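Long-range contacts in carbohydrate kinase, FGGY (Rhodospirillum rubrum, PDB 3IFR), which probably transfers a phosphate group from ATP to D-xylulose, as a member of the FGGY family of sugar kinases: residues 130-135 with 181-186; 340-345 with 362-367; 259-264 with 402-407; 46-51 with 102-107; 58-63 with 229-234. One frame throughout, in Å; residues are numbered along the deposited sequence.

Contact 1 of 5, residues 130-135 with 181-186; sequences TGNGVT and WALEGG
One water links Asn132 to Glu184. It donates to Glu184 O at 2.8 Å and to Asn132 OD1 at 3.0 Å. The water therefore joins the side chain of one segment to the helix end of the other. The amide carbon Asn132 CG is anti to its own carbonyl carbon (chi1 -75°), and the side chain points toward 181-186. There it crosses the Leu183 side chain at about a right angle. Asn132 ND2 lies 4.0 Å from Leu183 CD2. The same ND2 donates to Leu286 O, so both ends of the amide have a polar partner. An alanine in place of Asn132 would probably leave the water without one of its two acceptors and Leu286 O without this donor.

Behind Asn132 the loop is braced by Thr130. Thr130 OG1 accepts from Asn132 N at 3.0 Å, with an N-H...O angle of 151°, and it also bonds to Phe126 O, one turn back in its own helix. On the other side, Glu184 OE1 lies near a bound phosphate, which probably comes from the crystallisation liquor. Asp287 OD2 lies close to Glu184 OE2.

Each segment includes the end of a helix. Helix 123-130 stops at Gly131, which has positive phi. Helix 179-185 stops at Gly186, whose N reaches back to Leu183 O at 3.2 Å and more weakly to Ala182 O. The contact thus sets an ST turn, closed by Thr130, against a Schellman motif within the N-terminal FGGY domain.

Contact 2 of 5, residues 340-345 with 362-367; sequences GLVCLP and TFTGLS
Cys343 and Phe363 lie next to each other on one face of two antiparallel strands. Cys343 SG sits over one face of the Phe363 ring, 4.0 Å from the ring centre and displaced toward the rim. The line from the centre to the sulfur is 23° off the ring normal. Cys343 SG is anti to the backbone N (chi1 162°), which places it over the ring. Its CB also touches the ring, 3.7 Å from Phe363 CE1. An alanine in place of Phe363 would probably leave the cysteine sulfur without its aromatic partner and open a gap beside it.

The other face carries Val342, Leu344, Thr362 and Thr364. Leu344 and Thr362 lie side by side and point the same way, with CB to CB at 3.8 Å. Val342 CB meets the methyl Thr364 CG2 at 3.6 Å. Leu488 of helix 475-496 packs on this side, while Ala382 of helix 372-397 touches Cys343 on the other.

The strands form a two-stranded antiparallel ribbon in the C-terminal FGGY domain, with 16 residues between the two segments. Val342 with Thr364 and Leu344 with Thr362 are hydrogen-bonded pairs, and Cys343 with Phe363 is the non-hydrogen-bonded pair between them. The shortest of the four backbone bonds runs from Thr362 N to Leu344 O, 2.8 Å.

Beyond the paired residues, Leu341 and Leu366 cross obliquely. Their CD2 atoms are only 3.3 Å apart, tighter than normal packing. Leu375 of helix 372-397 touches both leucines.

Contact 3 of 5, residues 259-264 with 402-407; sequences GDVLLK and QRFFAS
Strands 260-264 and 403-407 run parallel. Their axes come within 4.5 Å and cross at -23°. Asp260 pairs with Arg403, and the register holds residue by residue to Lys264 with Ser407. Backbone bonds alternate between the strands, from Val261 N to Arg403 O at the start to Ser407 N to Leu263 O at the end. Just before the strands, Gly259 O accepts twice. Gln402 N meets it at 2.7 Å on a lone pair, and Arg403 N comes from above the carbonyl plane.

Asp260 and Arg403 lie side by side and form a salt bridge. Asp260 OD2 is 2.9 Å from Arg403 NH1, at the edge of the guanidinium. The two planar groups are 33° apart. Asp260 OD2 also accepts from the backbone N atoms of Thr256 and Arg257. Phe405 CZ sits over one guanidinium face, 3.3 Å above the plane. This ring turns its edge to the arginine. On the same sheet face, near the C-terminal ends, Lys264 CG touches Ser407 OG at 3.6 Å, while Lys264 NZ pairs with Asp408.

The opposite face is apolar. Val261 and Phe404 point the same way, with Val261 CB 3.7 Å from Phe404 CD1. Leu263 and Ala406 follow, and Met417 of helix 414-424 covers the alanine.

These are the first and fourth strands of a sheet whose first five strands are ordered 3-2-1-4-5, the ribonuclease H-like core of an actin-ATPase-type domain.

Contact 4 of 5, residues 46-51 with 102-107; sequences GWAEED and SIQQSD
Gly46 meets Asp107 through its backbone, with Gly46 O 3.7 Å from Asp107 C. Trp47 comes next. Its side chain lies beside that of Asp107 and points the same way, with ring and carboxylate planes 56° apart. Arg109 adds a cation-pi contact to the indole and a salt bridge to Asp107 OD1.

Ala48 is gripped at both backbone polar atoms. Its N donates to Asp107 OD1 at 2.7 Å. The bond is fairly straight, 162° at the hydrogen, and reaches the carboxylate on its anti side, tilted out of the carboxylate plane. Ala48 O accepts from Gln104 N at 2.8 Å, and Ala48 CB rests on Ser106 OG.

Glu49 and Ile103 are a non-hydrogen-bonded antiparallel pair with side chains alongside each other. Glu49 OE2 forms salt bridges with Arg100 and Arg109. Asp107 OD1 is 5.3 Å from Glu49 OE2, so Arg109 probably offsets the repulsion between the two acids.

Glu50 and Ser102 form the hydrogen-bonded pair, with one backbone bond each way. Glu50 stacks on Gln104. The carboxylate and amide planes are 20° apart, and Glu50 CG is 3.3 Å from Gln104 CD. Ser102 OG donates to Gln104 OE1 at 2.7 Å and steadies the amide, while Glu50 OE1 accepts from Trp55 NE1.

Asp51 then caps helix 52-70 through Ala53 N. Trp55 of that helix touches Ser102 and Gln104. Lys142 and Ile146 of helix 139-149 cover Ile103, so the short ribbon lies between two helices.

Contact 5 of 5, residues 58-63 with 229-234; sequences NARAVL and ALTGLP
Helix 52-70 passes the C-terminal end of helix 225-231, and the closest CA pair is Arg60 with Thr231, 4.5 Å apart. Arg60 carries the polar part of the contact. Arg60 NE donates to Leu230 O at 3.0 Å, and the bond is nearly straight, 165° at the hydrogen. The oxygen lies close to the guanidinium plane, while NE stands above the carbonyl plane of Leu230. The arginine chain bends at chi3 (72°), which turns NE to the helix end.

The Leu230 side chain follows the same group. Its CD2 lies over one guanidinium face, 3.4 Å above the plane and toward the rim, with Leu230 CD2 to Arg60 NH2 at 3.6 Å. The arginine is thus held by a bond in its plane and a methyl over its face. Further back along the chain, Arg60 CG touches Thr231 CG2 at 3.9 Å.

One turn on, Leu63 forms the apolar part. It lies alongside Thr231, pointing the same way. It also meets Leu233, with Leu63 CD1 3.5 Å from Leu233 CD2, a tight carbon pair. Ile10 and Ile80 of the sheet touch both leucines.

Thr231 OG1 accepts from Leu233 N at 3.3 Å, an ST turn that closes the helix end, and it also bonds to Ala227 O. Gly232 has positive phi, and its O is bonded by Lys67 of helix 52-70.

Helix 52-70 lies between strands 29-37 and 77-84 in the chain, after the short strand 49-50. The contact packs this helix against the end of another in the ribonuclease H-like fold of an actin-ATPase-type domain.

Contact 3 is a buried strand pair in the main C-terminal sheet, whereas contact 2 is a peripheral ribbon, partly exposed, about 30 Å from the chain centre. Contact 2 is nested in the loop that contact 3 closes. Contacts 1, 4 and 5 belong to the N-terminal domain. Contacts 4 and 5 use successive elements: strand 49-50 leads into helix 52-70. Contacts 1 and 4 are neighbours, nearest atoms about 7 Å apart. Strand bonding rules contacts 2 and 3, and contact 4 adds a side-chain acceptor. The helix-end contacts 1 and 5 rely instead on a water and on an arginine-carbonyl bond.

Contact 1 of 5, residues 130-135 with 181-186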
# COMPACT_ATOMS: atom_id res chain seq x y z
N THR A 130 4.60 -2.96 -18.03
CA THR A 130 3.53 -3.04 -17.07
C THR A 130 3.80 -2.07 -15.91
O THR A 130 2.99 -1.96 -14.99
CB THR A 130 3.52 -4.41 -16.46
OG1 THR A 130 4.70 -4.52 -15.66
CG2 THR A 130 3.58 -5.46 -17.55
N GLY A 131 4.95 -1.42 -15.95
CA GLY A 131 5.39 -0.56 -14.86
C GLY A 131 5.59 -1.27 -13.53
O GLY A 131 5.70 -0.64 -12.49
N ASN A 132 5.65 -2.59 -13.57
CA ASN A 132 5.87 -3.42 -12.38
C ASN A 132 6.88 -4.51 -12.72
O ASN A 132 6.98 -4.89 -13.89
CB ASN A 132 4.56 -4.06 -11.96
CG ASN A 132 3.65 -3.07 -11.30
OD1 ASN A 132 3.61 -2.98 -10.07
ND2 ASN A 132 2.96 -2.26 -12.11
N GLY A 133 7.63 -4.99 -11.74
CA GLY A 133 8.75 -5.86 -12.01
C GLY A 133 8.37 -7.33 -12.00
O GLY A 133 7.29 -7.71 -11.54
N VAL A 134 9.27 -8.16 -12.50
CA VAL A 134 9.09 -9.58 -12.42
C VAL A 134 9.37 -10.04 -11.01
O VAL A 134 10.51 -10.16 -10.59
CB VAL A 134 10.01 -10.28 -13.35
CG1 VAL A 134 9.74 -11.77 -13.22
CG2 VAL A 134 9.71 -9.82 -14.76
N THR A 135 8.31 -10.27 -10.25
CA THR A 135 8.47 -10.62 -8.84
C THR A 135 7.40 -11.64 -8.43
O THR A 135 6.49 -11.94 -9.21
CB THR A 135 8.44 -9.34 -7.89
OG1 THR A 135 7.09 -8.89 -7.67
CG2 THR A 135 9.27 -8.18 -8.45
N TRP A 181 -5.45 -4.10 -9.91
CA TRP A 181 -5.19 -5.51 -9.67
C TRP A 181 -4.47 -6.10 -10.92
O TRP A 181 -3.43 -6.78 -10.80
CB TRP A 181 -6.48 -6.26 -9.32
CG TRP A 181 -6.25 -7.68 -9.05
CD1 TRP A 181 -5.92 -8.24 -7.85
CD2 TRP A 181 -6.29 -8.75 -10.00
NE1 TRP A 181 -5.75 -9.60 -8.00
CE2 TRP A 181 -5.97 -9.94 -9.31
CE3 TRP A 181 -6.57 -8.83 -11.38
CZ2 TRP A 181 -5.91 -11.18 -9.95
CZ3 TRP A 181 -6.52 -10.05 -12.00
CH2 TRP A 181 -6.18 -11.21 -11.30
N ALA A 182 -5.01 -5.81 -12.11
CA ALA A 182 -4.45 -6.35 -13.34
C ALA A 182 -3.04 -5.80 -13.66
O ALA A 182 -2.17 -6.52 -14.17
CB ALA A 182 -5.42 -6.12 -14.51
N LEU A 183 -2.80 -4.54 -13.35
CA LEU A 183 -1.50 -3.90 -13.55
C LEU A 183 -0.47 -4.41 -12.53
O LEU A 183 0.61 -4.86 -12.89
CB LEU A 183 -1.68 -2.40 -13.37
CG LEU A 183 -0.91 -1.37 -14.21
CD1 LEU A 183 -0.38 -0.18 -13.30
CD2 LEU A 183 0.19 -1.96 -15.03
N GLU A 184 -0.78 -4.34 -11.24
CA GLU A 184 0.16 -4.89 -10.30
C GLU A 184 0.37 -6.35 -10.66
O GLU A 184 1.48 -6.85 -10.61
CB GLU A 184 -0.30 -4.72 -8.85
CG GLU A 184 -0.31 -3.25 -8.43
CD GLU A 184 -0.25 -3.05 -6.95
OE1 GLU A 184 0.20 -3.94 -6.21
OE2 GLU A 184 -0.65 -1.99 -6.53
N GLY A 185 -0.71 -6.99 -11.09
CA GLY A 185 -0.70 -8.41 -11.39
C GLY A 185 0.11 -8.88 -12.60
O GLY A 185 0.46 -10.05 -12.66
N GLY A 186 0.37 -8.00 -13.57
CA GLY A 186 1.21 -8.34 -14.72
C GLY A 186 0.40 -8.49 -15.98
O GLY A 186 0.91 -8.91 -17.00
O HOH W 1 3.56 -5.84 -9.05

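Contact 2 of 5, residues 340-345 with 362-367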
# COMPACT_ATOMS: atom_id res chain seq x y z
N GLY A 340 29.05 11.52 13.59
CA GLY A 340 29.79 10.65 12.69
C GLY A 340 29.27 9.23 12.57
O GLY A 340 29.86 8.42 11.86
N LEU A 341 28.18 8.93 13.25
CA LEU A 341 27.50 7.66 13.09
C LEU A 341 26.87 7.65 11.71
O LEU A 341 26.34 8.67 11.26
CB LEU A 341 26.39 7.50 14.14
CG LEU A 341 26.80 6.84 15.45
CD1 LEU A 341 25.59 6.44 16.27
CD2 LEU A 341 27.56 5.61 15.10
N VAL A 342 26.94 6.51 11.02
CA VAL A 342 26.23 6.35 9.76
C VAL A 342 25.58 5.00 9.77
O VAL A 342 26.27 4.00 9.93
CB VAL A 342 27.18 6.41 8.54
CG1 VAL A 342 26.37 6.44 7.26
CG2 VAL A 342 28.08 7.62 8.62
N CYS A 343 24.27 4.95 9.56
CA CYS A 343 23.54 3.68 9.54
C CYS A 343 22.90 3.34 8.16
O CYS A 343 22.28 4.20 7.52
CB CYS A 343 22.50 3.69 10.67
SG CYS A 343 21.15 2.51 10.55
N LEU A 344 23.08 2.10 7.70
CA LEU A 344 22.27 1.57 6.63
C LEU A 344 21.15 0.75 7.24
O LEU A 344 21.41 -0.21 7.97
CB LEU A 344 23.12 0.67 5.74
CG LEU A 344 24.27 1.38 5.06
CD1 LEU A 344 25.15 0.36 4.40
CD2 LEU A 344 23.75 2.41 4.04
N PRO A 345 19.90 1.08 6.92
CA PRO A 345 18.75 0.47 7.61
C PRO A 345 18.13 -0.70 6.87
O PRO A 345 16.90 -0.80 6.88
CB PRO A 345 17.73 1.61 7.62
CG PRO A 345 18.17 2.55 6.47
CD PRO A 345 19.47 2.07 5.92
N THR A 362 23.51 -1.91 8.85
CA THR A 362 24.88 -1.53 9.16
C THR A 362 24.99 -0.30 10.08
O THR A 362 24.32 0.69 9.86
CB THR A 362 25.63 -1.27 7.87
OG1 THR A 362 25.48 -2.42 7.04
CG2 THR A 362 27.10 -1.02 8.14
N PHE A 363 25.80 -0.37 11.12
CA PHE A 363 26.14 0.83 11.87
C PHE A 363 27.62 0.99 11.78
O PHE A 363 28.35 0.03 11.98
CB PHE A 363 25.74 0.72 13.33
CG PHE A 363 24.28 0.87 13.57
CD1 PHE A 363 23.73 2.09 13.85
CD2 PHE A 363 23.45 -0.23 13.54
CE1 PHE A 363 22.39 2.22 14.10
CE2 PHE A 363 22.10 -0.08 13.77
CZ PHE A 363 21.58 1.16 14.04
N THR A 364 28.08 2.21 11.51
CA THR A 364 29.49 2.44 11.32
C THR A 364 29.88 3.80 11.87
O THR A 364 29.02 4.65 12.07
CB THR A 364 29.85 2.35 9.86
OG1 THR A 364 31.27 2.22 9.76
CG2 THR A 364 29.38 3.61 9.13
N GLY A 365 31.16 4.02 12.13
CA GLY A 365 31.60 5.28 12.69
C GLY A 365 31.42 5.31 14.20
O GLY A 365 31.44 6.39 14.80
N LEU A 366 31.22 4.13 14.80
CA LEU A 366 31.03 4.02 16.24
C LEU A 366 32.30 4.28 17.04
O LEU A 366 33.40 3.88 16.62
CB LEU A 366 30.51 2.63 16.62
CG LEU A 366 29.08 2.34 16.18
CD1 LEU A 366 28.91 0.84 16.16
CD2 LEU A 366 28.08 3.00 17.10
N SER A 367 32.14 4.89 18.21
CA SER A 367 33.24 5.14 19.11
C SER A 367 32.68 5.02 20.51
O SER A 367 31.46 5.11 20.70
CB SER A 367 33.70 6.58 18.94
OG SER A 367 32.94 7.40 19.81

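Contact 3 of 5, residues 259-264 with 402-407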
# COMPACT_ATOMS: atom_id res chain seq x y z
N GLY A 259 2.53 15.67 -7.95
CA GLY A 259 3.60 16.24 -7.15
C GLY A 259 3.39 16.05 -5.66
O GLY A 259 4.31 16.25 -4.90
N ASP A 260 2.17 15.66 -5.27
CA ASP A 260 1.84 15.32 -3.90
C ASP A 260 2.53 14.03 -3.51
O ASP A 260 2.48 13.08 -4.26
CB ASP A 260 0.33 15.10 -3.75
CG ASP A 260 -0.45 16.38 -3.84
OD1 ASP A 260 0.21 17.43 -3.84
OD2 ASP A 260 -1.72 16.34 -3.87
N VAL A 261 3.10 13.98 -2.31
CA VAL A 261 3.80 12.80 -1.84
C VAL A 261 3.37 12.43 -0.43
O VAL A 261 3.36 13.27 0.46
CB VAL A 261 5.33 13.02 -1.83
CG1 VAL A 261 6.05 11.78 -1.40
CG2 VAL A 261 5.84 13.51 -3.19
N LEU A 262 3.02 11.17 -0.23
CA LEU A 262 2.74 10.67 1.10
C LEU A 262 3.93 9.86 1.60
O LEU A 262 4.53 9.05 0.87
CB LEU A 262 1.46 9.81 1.10
CG LEU A 262 1.21 9.19 2.48
CD1 LEU A 262 0.83 10.29 3.47
CD2 LEU A 262 0.16 8.12 2.47
N LEU A 263 4.27 10.08 2.85
CA LEU A 263 5.32 9.32 3.48
C LEU A 263 4.70 8.62 4.66
O LEU A 263 4.29 9.27 5.62
CB LEU A 263 6.38 10.26 3.99
CG LEU A 263 7.58 10.68 3.17
CD1 LEU A 263 7.40 10.53 1.65
CD2 LEU A 263 7.85 12.08 3.60
N LYS A 264 4.68 7.29 4.61
CA LYS A 264 3.91 6.47 5.53
C LYS A 264 4.87 5.82 6.49
O LYS A 264 5.61 4.91 6.11
CB LYS A 264 3.18 5.38 4.73
CG LYS A 264 1.86 4.93 5.31
CD LYS A 264 0.96 4.33 4.22
CE LYS A 264 -0.35 3.78 4.82
NZ LYS A 264 -0.09 3.02 6.08
N GLN A 402 6.71 17.39 -4.79
CA GLN A 402 6.86 18.72 -4.22
C GLN A 402 6.07 19.03 -2.95
O GLN A 402 6.48 19.86 -2.13
CB GLN A 402 6.59 19.79 -5.27
CG GLN A 402 5.17 19.80 -5.80
CD GLN A 402 4.91 20.98 -6.73
OE1 GLN A 402 5.82 21.48 -7.40
NE2 GLN A 402 3.66 21.43 -6.75
N ARG A 403 4.92 18.39 -2.81
CA ARG A 403 4.06 18.64 -1.66
C ARG A 403 3.99 17.35 -0.84
O ARG A 403 3.52 16.31 -1.34
CB ARG A 403 2.70 19.02 -2.19
CG ARG A 403 1.77 19.75 -1.29
CD ARG A 403 0.40 19.42 -1.85
NE ARG A 403 -0.72 20.13 -1.30
CZ ARG A 403 -1.97 19.70 -1.44
NH1 ARG A 403 -2.19 18.57 -2.06
NH2 ARG A 403 -2.98 20.40 -0.94
N PHE A 404 4.47 17.42 0.40
CA PHE A 404 4.77 16.25 1.23
C PHE A 404 3.90 16.10 2.47
O PHE A 404 3.63 17.07 3.19
CB PHE A 404 6.23 16.28 1.71
CG PHE A 404 7.21 16.18 0.59
CD1 PHE A 404 7.71 14.96 0.21
CD2 PHE A 404 7.60 17.32 -0.11
CE1 PHE A 404 8.59 14.87 -0.85
CE2 PHE A 404 8.47 17.24 -1.16
CZ PHE A 404 8.98 16.03 -1.54
N PHE A 405 3.49 14.86 2.73
CA PHE A 405 2.61 14.55 3.83
C PHE A 405 3.21 13.37 4.56
O PHE A 405 3.80 12.50 3.92
CB PHE A 405 1.20 14.20 3.32
CG PHE A 405 0.55 15.30 2.48
CD1 PHE A 405 -0.43 16.12 3.01
CD2 PHE A 405 0.96 15.53 1.17
CE1 PHE A 405 -1.02 17.13 2.23
CE2 PHE A 405 0.38 16.53 0.40
CZ PHE A 405 -0.61 17.31 0.93
N ALA A 406 3.09 13.33 5.88
CA ALA A 406 3.44 12.12 6.58
C ALA A 406 2.23 11.61 7.37
O ALA A 406 1.41 12.38 7.86
CB ALA A 406 4.66 12.30 7.45
N SER A 407 2.12 10.30 7.45
CA SER A 407 1.02 9.67 8.17
C SER A 407 1.56 8.45 8.90
O SER A 407 2.76 8.13 8.80
CB SER A 407 -0.04 9.21 7.19
OG SER A 407 0.40 8.02 6.59

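Contact 4 of 5, residues 46-51 with 102-107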
# COMPACT_ATOMS: atom_id res chain seq x y z
N GLY A 46 6.30 -19.36 5.05
CA GLY A 46 6.34 -18.38 3.98
C GLY A 46 5.06 -18.35 3.16
O GLY A 46 4.92 -17.50 2.26
N TRP A 47 4.13 -19.28 3.44
CA TRP A 47 2.79 -19.24 2.87
C TRP A 47 1.90 -18.16 3.51
O TRP A 47 1.96 -17.96 4.72
CB TRP A 47 2.12 -20.59 3.03
CG TRP A 47 2.61 -21.56 2.05
CD1 TRP A 47 3.89 -21.67 1.56
CD2 TRP A 47 1.86 -22.59 1.42
NE1 TRP A 47 3.97 -22.68 0.64
CE2 TRP A 47 2.74 -23.28 0.55
CE3 TRP A 47 0.52 -22.97 1.48
CZ2 TRP A 47 2.32 -24.33 -0.23
CZ3 TRP A 47 0.12 -24.03 0.70
CH2 TRP A 47 1.01 -24.69 -0.15
N ALA A 48 1.11 -17.44 2.72
CA ALA A 48 0.14 -16.46 3.27
C ALA A 48 -1.18 -16.63 2.56
O ALA A 48 -1.31 -16.30 1.36
CB ALA A 48 0.63 -15.04 3.12
N GLU A 49 -2.17 -17.16 3.26
CA GLU A 49 -3.44 -17.48 2.61
C GLU A 49 -4.61 -16.92 3.37
O GLU A 49 -4.53 -16.78 4.59
CB GLU A 49 -3.59 -19.00 2.47
CG GLU A 49 -2.49 -19.63 1.62
CD GLU A 49 -2.80 -21.03 1.12
OE1 GLU A 49 -3.51 -21.81 1.79
OE2 GLU A 49 -2.28 -21.36 0.03
N GLU A 50 -5.69 -16.60 2.65
CA GLU A 50 -6.96 -16.31 3.31
C GLU A 50 -8.17 -17.01 2.69
O GLU A 50 -8.12 -17.55 1.59
CB GLU A 50 -7.19 -14.81 3.52
CG GLU A 50 -5.93 -14.06 3.99
CD GLU A 50 -6.19 -12.70 4.66
OE1 GLU A 50 -7.16 -12.00 4.28
OE2 GLU A 50 -5.40 -12.32 5.56
N ASP A 51 -9.25 -17.02 3.44
CA ASP A 51 -10.44 -17.71 3.04
C ASP A 51 -11.39 -16.67 2.50
O ASP A 51 -11.91 -15.85 3.27
CB ASP A 51 -11.04 -18.32 4.30
CG ASP A 51 -12.28 -19.13 4.01
OD1 ASP A 51 -12.70 -19.15 2.83
OD2 ASP A 51 -12.85 -19.73 4.98
N SER A 102 -7.23 -18.17 -0.95
CA SER A 102 -6.58 -17.04 -1.58
C SER A 102 -5.12 -16.98 -1.16
O SER A 102 -4.80 -17.09 0.02
CB SER A 102 -7.27 -15.74 -1.18
OG SER A 102 -6.45 -14.62 -1.44
N ILE A 103 -4.25 -16.75 -2.14
CA ILE A 103 -2.83 -16.50 -1.88
C ILE A 103 -2.61 -14.99 -1.82
O ILE A 103 -2.84 -14.28 -2.81
CB ILE A 103 -1.90 -17.17 -2.96
CG1 ILE A 103 -2.27 -18.66 -3.14
CG2 ILE A 103 -0.46 -17.03 -2.57
CD1 ILE A 103 -1.62 -19.36 -4.39
N GLN A 104 -2.19 -14.50 -0.64
CA GLN A 104 -1.94 -13.08 -0.37
C GLN A 104 -0.67 -12.49 -1.04
O GLN A 104 0.19 -13.23 -1.50
CB GLN A 104 -1.89 -12.88 1.13
CG GLN A 104 -3.08 -13.51 1.79
CD GLN A 104 -4.41 -12.93 1.26
OE1 GLN A 104 -5.22 -13.64 0.71
NE2 GLN A 104 -4.61 -11.64 1.43
N GLN A 105 -0.53 -11.16 -1.09
CA GLN A 105 0.70 -10.60 -1.67
C GLN A 105 1.95 -10.77 -0.82
O GLN A 105 3.05 -10.85 -1.33
CB GLN A 105 0.56 -9.13 -2.12
CG GLN A 105 -0.52 -8.34 -1.46
CD GLN A 105 -0.50 -8.45 0.03
OE1 GLN A 105 0.45 -8.00 0.68
NE2 GLN A 105 -1.57 -9.01 0.61
N SER A 106 1.82 -10.88 0.48
CA SER A 106 3.01 -11.23 1.25
C SER A 106 3.46 -12.69 1.06
O SER A 106 4.46 -13.08 1.63
CB SER A 106 2.75 -10.97 2.71
OG SER A 106 1.54 -11.62 3.07
N ASP A 107 2.73 -13.50 0.29
CA ASP A 107 3.10 -14.92 0.17
C ASP A 107 4.47 -15.07 -0.50
O ASP A 107 4.80 -14.29 -1.40
CB ASP A 107 2.03 -15.70 -0.60
CG ASP A 107 2.32 -17.21 -0.66
OD1 ASP A 107 1.76 -17.95 0.17
OD2 ASP A 107 3.10 -17.65 -1.53

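Contact 5 of 5, residues 58-63 with 229-234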
# COMPACT_ATOMS: atom_id res chain seq x y z
N ASN A 58 -17.31 -11.56 6.86
CA ASN A 58 -16.90 -10.28 7.46
C ASN A 58 -17.66 -9.12 6.80
O ASN A 58 -18.29 -8.32 7.50
CB ASN A 58 -15.40 -10.05 7.34
CG ASN A 58 -14.56 -10.76 8.42
OD1 ASN A 58 -13.35 -10.54 8.48
ND2 ASN A 58 -15.18 -11.58 9.24
N ALA A 59 -17.69 -9.07 5.47
CA ALA A 59 -18.33 -7.91 4.80
C ALA A 59 -19.84 -7.79 5.11
O ALA A 59 -20.33 -6.72 5.35
CB ALA A 59 -18.09 -7.93 3.29
N ARG A 60 -20.57 -8.89 5.05
CA ARG A 60 -21.96 -8.91 5.44
C ARG A 60 -22.15 -8.40 6.83
O ARG A 60 -23.03 -7.60 7.05
CB ARG A 60 -22.48 -10.35 5.41
CG ARG A 60 -22.75 -10.86 4.01
CD ARG A 60 -23.06 -12.30 4.06
NE ARG A 60 -24.38 -12.50 4.64
CZ ARG A 60 -24.78 -13.61 5.26
NH1 ARG A 60 -23.94 -14.63 5.41
NH2 ARG A 60 -26.01 -13.68 5.76
N ALA A 61 -21.34 -8.87 7.77
CA ALA A 61 -21.50 -8.49 9.19
C ALA A 61 -21.34 -6.99 9.46
O ALA A 61 -22.11 -6.35 10.20
CB ALA A 61 -20.51 -9.25 10.06
N VAL A 62 -20.29 -6.45 8.86
CA VAL A 62 -19.85 -5.08 9.06
C VAL A 62 -20.79 -4.10 8.34
O VAL A 62 -21.09 -3.05 8.85
CB VAL A 62 -18.43 -5.03 8.49
CG1 VAL A 62 -18.32 -4.07 7.33
CG2 VAL A 62 -17.38 -4.90 9.55
N LEU A 63 -21.26 -4.44 7.15
CA LEU A 63 -22.27 -3.59 6.48
C LEU A 63 -23.58 -3.57 7.28
O LEU A 63 -24.09 -2.52 7.58
CB LEU A 63 -22.52 -4.04 5.02
CG LEU A 63 -21.31 -3.93 4.10
CD1 LEU A 63 -21.51 -4.58 2.71
CD2 LEU A 63 -20.94 -2.48 3.97
N ALA A 229 -30.22 -8.77 0.45
CA ALA A 229 -30.59 -9.68 1.53
C ALA A 229 -29.45 -10.03 2.53
O ALA A 229 -29.56 -9.83 3.74
CB ALA A 229 -31.21 -10.92 0.95
N LEU A 230 -28.35 -10.53 2.03
CA LEU A 230 -27.25 -10.90 2.89
C LEU A 230 -26.55 -9.77 3.62
O LEU A 230 -26.00 -10.00 4.71
CB LEU A 230 -26.24 -11.70 2.06
CG LEU A 230 -26.84 -12.93 1.35
CD1 LEU A 230 -26.01 -13.42 0.16
CD2 LEU A 230 -27.02 -14.06 2.34
N THR A 231 -26.55 -8.56 3.04
CA THR A 231 -25.80 -7.44 3.63
C THR A 231 -26.59 -6.33 4.31
O THR A 231 -26.02 -5.56 5.08
CB THR A 231 -24.86 -6.78 2.61
OG1 THR A 231 -25.65 -6.12 1.62
CG2 THR A 231 -23.97 -7.83 1.94
N GLY A 232 -27.90 -6.22 4.03
CA GLY A 232 -28.67 -5.08 4.52
C GLY A 232 -28.66 -3.88 3.58
O GLY A 232 -29.52 -3.01 3.65
N LEU A 233 -27.65 -3.80 2.71
CA LEU A 233 -27.59 -2.71 1.72
C LEU A 233 -28.88 -2.61 0.92
O LEU A 233 -29.53 -3.62 0.61
CB LEU A 233 -26.40 -2.90 0.76
CG LEU A 233 -25.04 -2.25 1.10
CD1 LEU A 233 -24.89 -1.95 2.56
CD2 LEU A 233 -23.78 -3.01 0.57
N PRO A 234 -29.28 -1.37 0.58
CA PRO A 234 -30.50 -1.21 -0.21
C PRO A 234 -30.35 -1.91 -1.55
O PRO A 234 -29.27 -1.92 -2.13
CB PRO A 234 -30.60 0.31 -0.43
CG PRO A 234 -29.73 0.92 0.60
CD PRO A 234 -28.64 -0.10 0.91